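Local coordinates for hypothetical nigD-like protein (PDB 3QWN), which probably acts as a NigD-like immunity protein, shielding the bacterium that makes it from a bacteriocin-type toxin, at residues L12-T16 with L28-N32; G94-V100 with L146-N152; P99-V103 with I115-K119; S104-G108 with G206-V210; I183-Y187 with E198-C203. Residues are numbered along the deposited sequence.

In the fold
From the N terminus, contact 1 comes first and closes the hairpin of strands 13-19 and 25-30 in the N-terminal barrel; it is complete before any other contact opens. Contacts 2 and 3 then start from the same run of chain, sharing P99 and V100: contact 3 closes the short hairpin 101-108/111-120, while contact 2 reaches on to strand 142-150. Contact 4, from 104-108 to 206-210, crosses both and bridges the two sheets of the C-terminal sandwich; contact 5, the hairpin 181-190/196-209, nests inside its loop. The two domains meet where F14 of contact 1 packs on I115 of contact 3 and W106 of contact 4.

Contact 1 (L12-T16 with L28-N32); sequences LEFVT and LIPDN
T16, V15 and I29 dominate this short antiparallel contact between strands 13-19 and 25-30. The segments' axes come within 4.7 Å, their directions 129° apart. T16 and I29 form a hydrogen-bonded pair (CA-CA 5.0 Å): T16 N gives to I29 O at 3.1 Å and I29 N to T16 O at 2.7 Å. Their side chains, both m at chi1, share one face, CB to CB 4.3 Å; beta-branched residues suit such extended backbone. V15 (m) turns to the other, buried face, where its CG2 meets L28 CD1 at 4.0 Å and its CG1 meets P30 CA at 4.0 Å, an apolar setting fit for valine, leucine and proline. After P30 (phi/psi -65/159) the chain bends away through helical angles at D31 (-72/-37), and water takes over the pairing. One water joins E13 OE1 (2.6 Å), F14 O (2.8 Å) and D31 N (3.1 Å); another joins T16 OG1 (3.0 Å), I29 O (3.1 Å) and D31 OD1 (2.8 Å). This is the first hairpin of a five-stranded closed barrel, consistent with the OB family of the domain. Strand 52-63 flanks 13-19, offering R54 to D31 in a salt bridge and Y59 to E13; strand 36-41 lies beyond 25-30, while F14 meets W106 of the next domain edge-to-face.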
# COMPACT_ATOMS: atom_id res chain seq x y z
N LEU A 12 -11.22 3.20 -7.51
CA LEU A 12 -9.82 3.62 -7.45
C LEU A 12 -8.87 2.49 -7.70
O LEU A 12 -9.09 1.39 -7.22
CB LEU A 12 -9.54 4.23 -6.07
CG LEU A 12 -10.25 5.54 -5.71
CD1 LEU A 12 -9.88 5.95 -4.30
CD2 LEU A 12 -9.87 6.67 -6.67
N GLU A 13 -7.80 2.76 -8.41
CA GLU A 13 -6.74 1.79 -8.70
C GLU A 13 -5.39 2.24 -8.13
O GLU A 13 -5.14 3.44 -8.04
CB GLU A 13 -6.57 1.66 -10.21
CG GLU A 13 -7.48 0.68 -10.92
CD GLU A 13 -7.18 0.57 -12.41
OE1 GLU A 13 -6.01 0.28 -12.79
OE2 GLU A 13 -8.12 0.85 -13.20
N PHE A 14 -4.51 1.29 -7.79
CA PHE A 14 -3.12 1.51 -7.37
C PHE A 14 -2.35 1.75 -8.63
O PHE A 14 -2.34 0.89 -9.52
CB PHE A 14 -2.57 0.25 -6.62
CG PHE A 14 -3.09 0.03 -5.21
CD1 PHE A 14 -4.39 -0.42 -4.99
CD2 PHE A 14 -2.28 0.27 -4.10
CE1 PHE A 14 -4.88 -0.57 -3.69
CE2 PHE A 14 -2.76 0.09 -2.80
CZ PHE A 14 -4.05 -0.36 -2.60
N VAL A 15 -1.73 2.92 -8.76
CA VAL A 15 -0.93 3.31 -9.94
C VAL A 15 0.28 4.08 -9.47
O VAL A 15 0.42 4.44 -8.27
CB VAL A 15 -1.76 4.16 -10.99
CG1 VAL A 15 -2.96 3.40 -11.56
CG2 VAL A 15 -2.18 5.53 -10.43
N THR A 16 1.17 4.35 -10.42
CA THR A 16 2.32 5.24 -10.26
C THR A 16 2.10 6.42 -11.22
O THR A 16 1.64 6.23 -12.34
CB THR A 16 3.64 4.50 -10.49
OG1 THR A 16 3.71 3.40 -9.59
CG2 THR A 16 4.85 5.39 -10.24
N LEU A 28 1.12 7.99 -16.24
CA LEU A 28 0.38 7.13 -15.34
C LEU A 28 0.82 5.71 -15.67
O LEU A 28 0.85 5.35 -16.84
CB LEU A 28 -1.16 7.36 -15.45
CG LEU A 28 -1.98 6.50 -14.53
CD1 LEU A 28 -3.14 7.25 -13.96
CD2 LEU A 28 -2.39 5.24 -15.19
N ILE A 29 1.23 4.94 -14.68
CA ILE A 29 1.71 3.58 -14.93
C ILE A 29 0.82 2.64 -14.15
O ILE A 29 0.91 2.56 -12.91
CB ILE A 29 3.22 3.33 -14.65
CG1 ILE A 29 4.09 4.50 -15.18
CG2 ILE A 29 3.64 1.99 -15.24
CD1 ILE A 29 5.39 4.51 -14.67
N PRO A 30 -0.12 1.98 -14.86
CA PRO A 30 -1.01 1.02 -14.19
C PRO A 30 -0.20 -0.16 -13.65
O PRO A 30 0.90 -0.41 -14.12
CB PRO A 30 -1.97 0.57 -15.30
CG PRO A 30 -1.74 1.48 -16.45
CD PRO A 30 -0.34 1.97 -16.33
N ASP A 31 -0.74 -0.87 -12.68
CA ASP A 31 -0.03 -2.04 -12.15
C ASP A 31 -0.07 -3.19 -13.17
O ASP A 31 0.92 -3.88 -13.36
CB ASP A 31 -0.66 -2.45 -10.81
CG ASP A 31 -0.07 -1.78 -9.58
OD1 ASP A 31 0.71 -0.81 -9.74
OD2 ASP A 31 -0.37 -2.25 -8.46
N ASN A 32 -1.21 -3.31 -13.87
CA ASN A 32 -1.55 -4.35 -14.85
C ASN A 32 -0.99 -4.10 -16.28
O ASN A 32 -0.87 -5.06 -17.04
CB ASN A 32 -3.09 -4.54 -14.92
CG ASN A 32 -3.95 -3.26 -14.94
OD1 ASN A 32 -3.67 -2.26 -15.62
ND2 ASN A 32 -5.08 -3.30 -14.23
O HOH W 1 -3.61 -0.22 -11.81
O HOH W 2 2.53 0.97 -10.85

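Contact 2 (G94-V100 with L146-N152); sequences GLKHDPV and LLYHDAN
Two histidine side chains reinforce the backbone pairing here, each donating through ND1 to a carbonyl of the opposite segment: H97 ND1 to L147 O at 2.9 Å, and H149 ND1 to D98 O at 2.8 Å. H97 is m at chi1 and H149 t, settings that bring each nitrogen onto its acceptor. Segment 94-100 is irregular, and its end-to-end direction lies 95° from that of 146-152; the backbones bridge once, at H97 and H149 (CA-CA 4.8 Å). H149 N gives to K96 O at 2.8 Å, and D98 N to H149 O at 2.9 Å. The loop thus lies against a strand of the C-terminal beta-sandwich domain, leading into strand 101-108; H149 is buried there, stacked on F128 and hydrogen-bonded through NE2 to H126. Beyond the bridge, D98 (m) reaches out with OD2 to accept A151 N at 2.8 Å, a charge well placed for an amide where the strand ends. D150 OD1 accepts N152 N at 3.2 Å, an Asx turn. At the other end G94, at phi/psi 100/155, needs to be glycine. K96 lays its CB over the Y148 ring, 4.2 Å from the centroid, in a CH-pi contact, and its NZ bonds weakly to D93 O. V100 (m) points at the strand, its CG2 3.6 Å from L147 CD2.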
# COMPACT_ATOMS: atom_id res chain seq x y z
N GLY A 94 5.80 2.99 21.56
CA GLY A 94 5.07 1.73 21.62
C GLY A 94 4.32 1.34 20.36
O GLY A 94 3.95 2.18 19.54
N LEU A 95 4.11 0.02 20.21
CA LEU A 95 3.38 -0.53 19.07
C LEU A 95 1.88 -0.35 19.28
O LEU A 95 1.38 -0.62 20.38
CB LEU A 95 3.73 -2.02 18.84
CG LEU A 95 5.20 -2.36 18.61
CD1 LEU A 95 5.36 -3.84 18.35
CD2 LEU A 95 5.81 -1.57 17.47
N LYS A 96 1.20 0.17 18.25
CA LYS A 96 -0.25 0.42 18.25
C LYS A 96 -0.88 -0.48 17.24
O LYS A 96 -0.38 -0.58 16.12
CB LYS A 96 -0.57 1.90 17.94
CG LYS A 96 0.27 2.94 18.72
CD LYS A 96 0.01 2.99 20.23
CE LYS A 96 0.30 4.36 20.82
NZ LYS A 96 1.69 4.84 20.55
N HIS A 97 -1.96 -1.16 17.64
CA HIS A 97 -2.64 -2.12 16.77
C HIS A 97 -4.16 -1.97 16.81
O HIS A 97 -4.87 -2.93 17.06
CB HIS A 97 -2.25 -3.56 17.15
CG HIS A 97 -0.78 -3.81 17.21
ND1 HIS A 97 0.04 -3.63 16.10
CD2 HIS A 97 -0.01 -4.20 18.26
CE1 HIS A 97 1.27 -3.90 16.51
NE2 HIS A 97 1.29 -4.28 17.79
N ASP A 98 -4.65 -0.75 16.55
CA ASP A 98 -6.08 -0.49 16.50
C ASP A 98 -6.70 -1.32 15.33
O ASP A 98 -6.05 -1.48 14.30
CB ASP A 98 -6.37 1.02 16.38
CG ASP A 98 -6.06 1.76 17.66
OD1 ASP A 98 -6.46 1.28 18.73
OD2 ASP A 98 -5.46 2.86 17.58
N PRO A 99 -7.86 -1.98 15.56
CA PRO A 99 -8.37 -2.94 14.57
C PRO A 99 -8.74 -2.36 13.23
O PRO A 99 -9.14 -1.21 13.11
CB PRO A 99 -9.62 -3.52 15.24
CG PRO A 99 -9.36 -3.36 16.68
CD PRO A 99 -8.71 -2.01 16.77
N VAL A 100 -8.56 -3.20 12.20
CA VAL A 100 -8.89 -2.96 10.80
C VAL A 100 -9.41 -4.27 10.22
O VAL A 100 -9.19 -5.34 10.80
CB VAL A 100 -7.70 -2.40 9.93
CG1 VAL A 100 -7.06 -1.15 10.51
CG2 VAL A 100 -6.64 -3.47 9.62
N LEU A 146 3.85 -7.19 10.75
CA LEU A 146 2.72 -6.92 11.62
C LEU A 146 2.27 -5.51 11.35
O LEU A 146 3.09 -4.60 11.36
CB LEU A 146 3.06 -7.11 13.11
CG LEU A 146 2.00 -6.69 14.15
CD1 LEU A 146 0.66 -7.47 13.98
CD2 LEU A 146 2.54 -6.88 15.56
N LEU A 147 0.96 -5.33 11.08
CA LEU A 147 0.43 -4.01 10.83
C LEU A 147 0.43 -3.17 12.12
O LEU A 147 -0.07 -3.62 13.17
CB LEU A 147 -0.99 -4.05 10.23
CG LEU A 147 -1.59 -2.69 9.86
CD1 LEU A 147 -0.95 -2.12 8.62
CD2 LEU A 147 -3.07 -2.77 9.73
N TYR A 148 0.99 -1.97 12.02
CA TYR A 148 0.94 -0.95 13.03
C TYR A 148 -0.19 -0.00 12.63
O TYR A 148 -0.22 0.48 11.49
CB TYR A 148 2.29 -0.22 13.14
CG TYR A 148 2.27 1.02 14.02
CD1 TYR A 148 1.76 2.23 13.54
CD2 TYR A 148 2.83 1.01 15.29
CE1 TYR A 148 1.71 3.36 14.34
CE2 TYR A 148 2.84 2.15 16.08
CZ TYR A 148 2.27 3.33 15.61
OH TYR A 148 2.27 4.47 16.38
N HIS A 149 -1.13 0.25 13.55
CA HIS A 149 -2.21 1.19 13.29
C HIS A 149 -2.53 1.94 14.56
O HIS A 149 -2.98 1.35 15.54
CB HIS A 149 -3.47 0.51 12.69
CG HIS A 149 -4.66 1.43 12.59
ND1 HIS A 149 -5.93 1.00 12.91
CD2 HIS A 149 -4.72 2.76 12.27
CE1 HIS A 149 -6.72 2.06 12.75
NE2 HIS A 149 -6.03 3.14 12.38
N ASP A 150 -2.29 3.26 14.52
CA ASP A 150 -2.61 4.18 15.61
C ASP A 150 -3.76 5.07 15.16
O ASP A 150 -3.59 5.88 14.25
CB ASP A 150 -1.37 5.00 15.99
CG ASP A 150 -1.49 5.90 17.22
OD1 ASP A 150 -2.49 5.75 17.98
OD2 ASP A 150 -0.59 6.74 17.42
N ALA A 151 -4.95 4.86 15.74
CA ALA A 151 -6.18 5.62 15.42
C ALA A 151 -6.21 6.92 16.19
O ALA A 151 -7.11 7.72 15.96
CB ALA A 151 -7.42 4.80 15.75
N ASN A 152 -5.25 7.12 17.14
CA ASN A 152 -5.11 8.36 17.96
C ASN A 152 -6.42 8.72 18.70
O ASN A 152 -6.79 9.89 18.80
CB ASN A 152 -4.62 9.55 17.11
CG ASN A 152 -3.11 9.60 16.96
OD1 ASN A 152 -2.37 9.77 17.94
ND2 ASN A 152 -2.63 9.43 15.73

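Contact 3 (P99-V103 with I115-K119); sequences PVDVV and ILNLK
P99 leads in without touching the partner strand; a water links its O (2.8 Å) to K119 N (2.9 Å). V100 (m) follows, its CG1 3.9 Å from L118 CD1 and its CG2 4.1 Å from L116 CD2. D101 forms a hydrogen-bonded antiparallel pair with N117: D101 N gives to N117 O at 2.9 Å and N117 N to D101 O at 2.8 Å, with D101 CB 4.2 Å from N117 CB on the outer face. V102 (t) faces L116 (m) in a non-hydrogen-bonded pair, CA-CA 4.7 Å, V102 CG2 to L116 CD2 3.8 Å. At V103 the chain turns a corner (-83/-49); V103 N gives to I115 O at 2.8 Å, and its CB rests 3.9 Å from I115 CG2. The two segments run in directions 142° apart, as in a twisted hairpin, here strands 101-108 and 111-120 of the C-terminal sandwich's three-stranded sheet. N117 ND2 is bound by N159 on the third strand. The chemistry differs by face: D101 and N117 point outward, with V103 and I115 adding apolar contacts on that side, whereas V100, V102, L116 and L118 make an apolar surface packing against L147, H149 and Y187 of the opposing sheet.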
# COMPACT_ATOMS: atom_id res chain seq x y z
N PRO A 99 -7.86 -1.98 15.56
CA PRO A 99 -8.37 -2.94 14.57
C PRO A 99 -8.74 -2.36 13.23
O PRO A 99 -9.14 -1.21 13.11
CB PRO A 99 -9.62 -3.52 15.24
CG PRO A 99 -9.36 -3.36 16.68
CD PRO A 99 -8.71 -2.01 16.77
N VAL A 100 -8.56 -3.20 12.20
CA VAL A 100 -8.89 -2.96 10.80
C VAL A 100 -9.41 -4.27 10.22
O VAL A 100 -9.19 -5.34 10.80
CB VAL A 100 -7.70 -2.40 9.93
CG1 VAL A 100 -7.06 -1.15 10.51
CG2 VAL A 100 -6.64 -3.47 9.62
N ASP A 101 -10.06 -4.19 9.05
CA ASP A 101 -10.42 -5.34 8.25
C ASP A 101 -9.59 -5.28 6.97
O ASP A 101 -9.31 -4.19 6.47
CB ASP A 101 -11.93 -5.39 7.93
CG ASP A 101 -12.84 -5.64 9.12
OD1 ASP A 101 -12.39 -6.27 10.11
OD2 ASP A 101 -14.00 -5.23 9.05
N VAL A 102 -9.18 -6.43 6.46
CA VAL A 102 -8.49 -6.47 5.18
C VAL A 102 -9.58 -6.76 4.12
O VAL A 102 -10.26 -7.77 4.22
CB VAL A 102 -7.31 -7.47 5.12
CG1 VAL A 102 -6.78 -7.61 3.69
CG2 VAL A 102 -6.19 -7.05 6.10
N VAL A 103 -9.78 -5.83 3.17
CA VAL A 103 -10.76 -6.00 2.08
C VAL A 103 -10.13 -6.84 0.96
O VAL A 103 -10.76 -7.75 0.46
CB VAL A 103 -11.22 -4.60 1.55
CG1 VAL A 103 -12.14 -4.75 0.34
CG2 VAL A 103 -11.92 -3.82 2.66
N ILE A 115 -6.05 -3.05 0.67
CA ILE A 115 -7.19 -2.19 0.91
C ILE A 115 -7.71 -2.59 2.28
O ILE A 115 -8.04 -3.75 2.51
CB ILE A 115 -8.27 -2.32 -0.19
CG1 ILE A 115 -7.68 -2.02 -1.59
CG2 ILE A 115 -9.44 -1.41 0.15
CD1 ILE A 115 -8.67 -2.28 -2.76
N LEU A 116 -7.75 -1.62 3.19
CA LEU A 116 -8.24 -1.85 4.54
C LEU A 116 -9.57 -1.18 4.74
O LEU A 116 -9.87 -0.19 4.08
CB LEU A 116 -7.25 -1.32 5.59
CG LEU A 116 -5.79 -1.77 5.51
CD1 LEU A 116 -4.96 -1.08 6.58
CD2 LEU A 116 -5.65 -3.31 5.64
N ASN A 117 -10.38 -1.72 5.65
CA ASN A 117 -11.60 -1.06 6.08
C ASN A 117 -11.42 -0.69 7.53
O ASN A 117 -11.03 -1.53 8.36
CB ASN A 117 -12.90 -1.85 5.84
CG ASN A 117 -14.10 -0.97 6.09
OD1 ASN A 117 -14.40 -0.04 5.31
ND2 ASN A 117 -14.72 -1.13 7.26
N LEU A 118 -11.66 0.58 7.81
CA LEU A 118 -11.55 1.24 9.11
C LEU A 118 -12.88 1.79 9.53
O LEU A 118 -13.69 2.16 8.69
CB LEU A 118 -10.59 2.45 8.93
CG LEU A 118 -9.12 2.26 9.13
CD1 LEU A 118 -8.51 1.46 8.00
CD2 LEU A 118 -8.46 3.60 9.15
N LYS A 119 -13.06 1.94 10.83
CA LYS A 119 -14.19 2.63 11.41
C LYS A 119 -13.55 3.87 12.03
O LYS A 119 -12.66 3.77 12.88
CB LYS A 119 -15.00 1.74 12.39
CG LYS A 119 -16.02 0.82 11.70
CD LYS A 119 -17.44 1.42 11.68
CE LYS A 119 -18.53 0.39 11.48
NZ LYS A 119 -19.88 1.03 11.47
O HOH W 3 -10.99 0.86 12.53

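Contact 4 (S104-G108 with G206-V210); sequences SIWLG and GFEYV
In the C-terminal beta sandwich, strands 104-108 and 206-209 belong to opposing sheets and meet mainly through side chains, without backbone pairing. Their axes pass 8.3 Å apart and run almost parallel, 16° between directions; the nearest CA atoms, those of L107 and F207, are 7.4 Å apart. Each is an outermost strand of its sheet within the chain, so the contact lies toward the sandwich margin. Extended backbone alternates the side chains: I105 and L107 point across, as do F207 and Y209, while W106 and E208 turn away, W106 to meet F14 of the N-terminal domain. One bump is L107 (m, t). Its CD1 sinks into the hollow between the roots of the two aromatic side chains, floored by E208 O at 3.8 Å. The other is F207 (m), whose ring reaches I105 (t, t) so that CZ lies 3.7 Å from I105 CG1. Leucine can fill such a dent and a broad phenyl can span the gap. G206, at phi/psi 101/177, needs to be glycine, since a CB would jam against the preceding carbonyl O; L112 lines the same apolar layer. L107 CD1 sits 3.6 Å from F207 CB and 3.6 Å from Y209 CB.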
# COMPACT_ATOMS: atom_id res chain seq x y z
N SER A 104 -8.90 -6.49 0.54
CA SER A 104 -8.15 -7.12 -0.52
C SER A 104 -6.66 -6.93 -0.24
O SER A 104 -6.29 -5.92 0.34
CB SER A 104 -8.57 -6.54 -1.87
OG SER A 104 -7.93 -7.14 -2.99
N ILE A 105 -5.83 -7.93 -0.52
CA ILE A 105 -4.38 -7.90 -0.27
C ILE A 105 -3.69 -8.72 -1.37
O ILE A 105 -4.18 -9.78 -1.76
CB ILE A 105 -4.05 -8.43 1.17
CG1 ILE A 105 -2.54 -8.22 1.52
CG2 ILE A 105 -4.58 -9.88 1.43
CD1 ILE A 105 -2.22 -8.32 2.99
N TRP A 106 -2.61 -8.19 -1.94
CA TRP A 106 -1.92 -8.88 -3.04
C TRP A 106 -0.54 -8.30 -3.28
O TRP A 106 -0.27 -7.13 -2.97
CB TRP A 106 -2.73 -8.82 -4.36
CG TRP A 106 -2.82 -7.45 -4.97
CD1 TRP A 106 -2.02 -6.94 -5.96
CD2 TRP A 106 -3.69 -6.38 -4.57
NE1 TRP A 106 -2.33 -5.62 -6.18
CE2 TRP A 106 -3.36 -5.26 -5.36
CE3 TRP A 106 -4.76 -6.29 -3.66
CZ2 TRP A 106 -4.06 -4.05 -5.25
CZ3 TRP A 106 -5.41 -5.07 -3.52
CH2 TRP A 106 -5.04 -3.96 -4.28
N LEU A 107 0.31 -9.11 -3.88
CA LEU A 107 1.63 -8.68 -4.32
C LEU A 107 1.49 -8.06 -5.72
O LEU A 107 0.76 -8.60 -6.57
CB LEU A 107 2.61 -9.84 -4.32
CG LEU A 107 3.01 -10.45 -2.99
CD1 LEU A 107 3.79 -11.72 -3.22
CD2 LEU A 107 3.83 -9.46 -2.16
N GLY A 108 2.16 -6.94 -5.94
CA GLY A 108 2.14 -6.30 -7.24
C GLY A 108 3.09 -5.14 -7.38
O GLY A 108 3.13 -4.25 -6.53
N GLY A 206 1.33 -17.82 3.29
CA GLY A 206 2.01 -16.53 3.18
C GLY A 206 2.12 -16.14 1.72
O GLY A 206 1.74 -16.92 0.85
N PHE A 207 2.67 -14.95 1.42
CA PHE A 207 2.82 -14.48 0.04
C PHE A 207 4.24 -14.79 -0.46
O PHE A 207 5.22 -14.24 0.06
CB PHE A 207 2.50 -12.98 -0.10
CG PHE A 207 1.19 -12.51 0.53
CD1 PHE A 207 0.01 -12.55 -0.19
CD2 PHE A 207 1.17 -11.99 1.81
CE1 PHE A 207 -1.19 -12.11 0.39
CE2 PHE A 207 -0.03 -11.57 2.39
CZ PHE A 207 -1.20 -11.64 1.68
N GLU A 208 4.36 -15.71 -1.43
CA GLU A 208 5.65 -16.11 -1.98
C GLU A 208 5.96 -15.34 -3.25
O GLU A 208 5.09 -15.16 -4.11
CB GLU A 208 5.69 -17.61 -2.26
CG GLU A 208 7.06 -18.21 -2.05
CD GLU A 208 7.16 -19.68 -2.40
OE1 GLU A 208 6.61 -20.51 -1.64
OE2 GLU A 208 7.78 -20.00 -3.44
N TYR A 209 7.18 -14.85 -3.35
CA TYR A 209 7.60 -14.07 -4.51
C TYR A 209 9.13 -14.10 -4.66
O TYR A 209 9.87 -14.31 -3.69
CB TYR A 209 7.05 -12.64 -4.41
CG TYR A 209 7.98 -11.60 -3.83
CD1 TYR A 209 8.28 -11.59 -2.48
CD2 TYR A 209 8.49 -10.58 -4.62
CE1 TYR A 209 9.14 -10.63 -1.93
CE2 TYR A 209 9.32 -9.59 -4.08
CZ TYR A 209 9.66 -9.63 -2.74
OH TYR A 209 10.51 -8.67 -2.24
N VAL A 210 9.60 -13.93 -5.91
CA VAL A 210 11.02 -13.88 -6.25
C VAL A 210 11.31 -12.45 -6.72
O VAL A 210 10.86 -12.06 -7.80
CB VAL A 210 11.40 -14.95 -7.31
CG1 VAL A 210 12.87 -14.85 -7.69
CG2 VAL A 210 11.09 -16.36 -6.81

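Contact 5 (I183-Y187 with E198-C203); sequences IKFKY and ESGKYC
Direct backbone pairing is confined here to Y187 and S199, an antiparallel hydrogen-bonded pair (CA-CA 5.5 Å): S199 N gives to Y187 O at 2.8 Å, and Y187 N returns a weak bond to S199 O at 3.4 Å. The axes of 183-187 and 198-200 approach to 5.0 Å, directions 155° apart. Segment 198-203 then turns a corner, a type I turn from G200 to C203 closed by C203 N to G200 O at 3.0 Å, and one water stitches the gap: it gives to F185 O (2.5 Å) and S199 O (2.9 Å) and accepts from Y202 N (2.9 Å). S199 OG weakly takes K201 N at 3.3 Å. A second water accepts from K184 NZ (2.7 Å) and gives to C203 O (3.0 Å), while K186 NZ makes a long salt bridge to E198 OE1, 3.9 Å. On the face turned toward strand 101-108, Y187 (p) offers its ring to S199 CB, 4.1 Å from the centroid, a CH-pi contact that small serine permits, and its CE1 meets Y202 CE2 at 3.7 Å. With F207 pairing with I183 past the break, this is an interrupted beta hairpin at the edge of the sandwich's five-stranded sheet.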
# COMPACT_ATOMS: atom_id res chain seq x y z
N ILE A 183 6.36 -13.58 2.49
CA ILE A 183 5.87 -12.53 3.37
C ILE A 183 4.68 -13.08 4.14
O ILE A 183 3.72 -13.54 3.53
CB ILE A 183 5.54 -11.20 2.63
CG1 ILE A 183 6.81 -10.64 1.93
CG2 ILE A 183 4.89 -10.17 3.57
CD1 ILE A 183 6.54 -10.10 0.60
N LYS A 184 4.77 -13.06 5.48
CA LYS A 184 3.70 -13.50 6.37
C LYS A 184 3.18 -12.26 7.11
O LYS A 184 3.86 -11.71 7.98
CB LYS A 184 4.19 -14.59 7.31
CG LYS A 184 4.50 -15.89 6.58
CD LYS A 184 4.83 -16.98 7.55
CE LYS A 184 5.26 -18.25 6.85
NZ LYS A 184 5.40 -19.36 7.80
N PHE A 185 2.00 -11.78 6.70
CA PHE A 185 1.39 -10.57 7.22
C PHE A 185 0.34 -10.86 8.30
O PHE A 185 -0.59 -11.64 8.08
CB PHE A 185 0.77 -9.75 6.06
CG PHE A 185 0.02 -8.51 6.49
CD1 PHE A 185 0.71 -7.36 6.87
CD2 PHE A 185 -1.37 -8.49 6.51
CE1 PHE A 185 0.02 -6.22 7.27
CE2 PHE A 185 -2.06 -7.33 6.90
CZ PHE A 185 -1.36 -6.21 7.27
N LYS A 186 0.49 -10.20 9.46
CA LYS A 186 -0.41 -10.25 10.61
C LYS A 186 -1.01 -8.87 10.86
O LYS A 186 -0.39 -7.85 10.52
CB LYS A 186 0.31 -10.74 11.86
CG LYS A 186 0.43 -12.26 11.95
CD LYS A 186 1.18 -12.68 13.21
CE LYS A 186 1.69 -14.10 13.12
NZ LYS A 186 2.23 -14.58 14.43
N TYR A 187 -2.20 -8.82 11.45
CA TYR A 187 -2.89 -7.55 11.75
C TYR A 187 -3.95 -7.80 12.80
O TYR A 187 -4.50 -8.91 12.87
CB TYR A 187 -3.53 -6.94 10.46
CG TYR A 187 -4.70 -7.73 9.91
CD1 TYR A 187 -4.50 -8.95 9.25
CD2 TYR A 187 -6.01 -7.28 10.05
CE1 TYR A 187 -5.58 -9.70 8.78
CE2 TYR A 187 -7.10 -8.03 9.59
CZ TYR A 187 -6.88 -9.23 8.94
OH TYR A 187 -7.97 -9.91 8.42
N GLU A 198 -5.18 -10.78 17.10
CA GLU A 198 -4.14 -10.78 16.07
C GLU A 198 -4.49 -11.88 15.07
O GLU A 198 -4.57 -13.05 15.46
CB GLU A 198 -2.76 -10.98 16.70
CG GLU A 198 -1.59 -10.81 15.74
CD GLU A 198 -0.25 -11.19 16.34
OE1 GLU A 198 -0.05 -12.38 16.66
OE2 GLU A 198 0.60 -10.28 16.49
N SER A 199 -4.76 -11.50 13.80
CA SER A 199 -5.12 -12.46 12.75
C SER A 199 -3.89 -12.93 11.97
O SER A 199 -3.12 -12.11 11.48
CB SER A 199 -6.15 -11.86 11.79
OG SER A 199 -6.46 -12.78 10.76
N GLY A 200 -3.74 -14.24 11.86
CA GLY A 200 -2.68 -14.88 11.10
C GLY A 200 -3.21 -15.45 9.80
O GLY A 200 -2.55 -16.27 9.18
N LYS A 201 -4.40 -15.01 9.38
CA LYS A 201 -5.13 -15.38 8.15
C LYS A 201 -4.22 -15.38 6.91
O LYS A 201 -4.31 -16.30 6.10
CB LYS A 201 -6.30 -14.39 7.94
CG LYS A 201 -7.15 -14.63 6.71
CD LYS A 201 -8.32 -13.67 6.60
CE LYS A 201 -9.11 -13.97 5.34
NZ LYS A 201 -10.50 -13.43 5.40
N TYR A 202 -3.35 -14.36 6.75
CA TYR A 202 -2.50 -14.19 5.58
C TYR A 202 -1.04 -14.71 5.79
O TYR A 202 -0.13 -14.36 5.02
CB TYR A 202 -2.53 -12.71 5.13
CG TYR A 202 -3.95 -12.24 4.80
CD1 TYR A 202 -4.65 -12.79 3.74
CD2 TYR A 202 -4.58 -11.27 5.57
CE1 TYR A 202 -5.97 -12.42 3.47
CE2 TYR A 202 -5.89 -10.87 5.30
CZ TYR A 202 -6.58 -11.44 4.24
OH TYR A 202 -7.88 -11.05 3.95
N CYS A 203 -0.86 -15.60 6.80
CA CYS A 203 0.41 -16.23 7.16
C CYS A 203 0.49 -17.65 6.64
O CYS A 203 1.58 -18.22 6.59
CB CYS A 203 0.61 -16.22 8.66
SG CYS A 203 0.89 -14.59 9.35
O HOH W 4 2.91 -20.03 8.57
O HOH W 5 -2.95 -12.15 8.58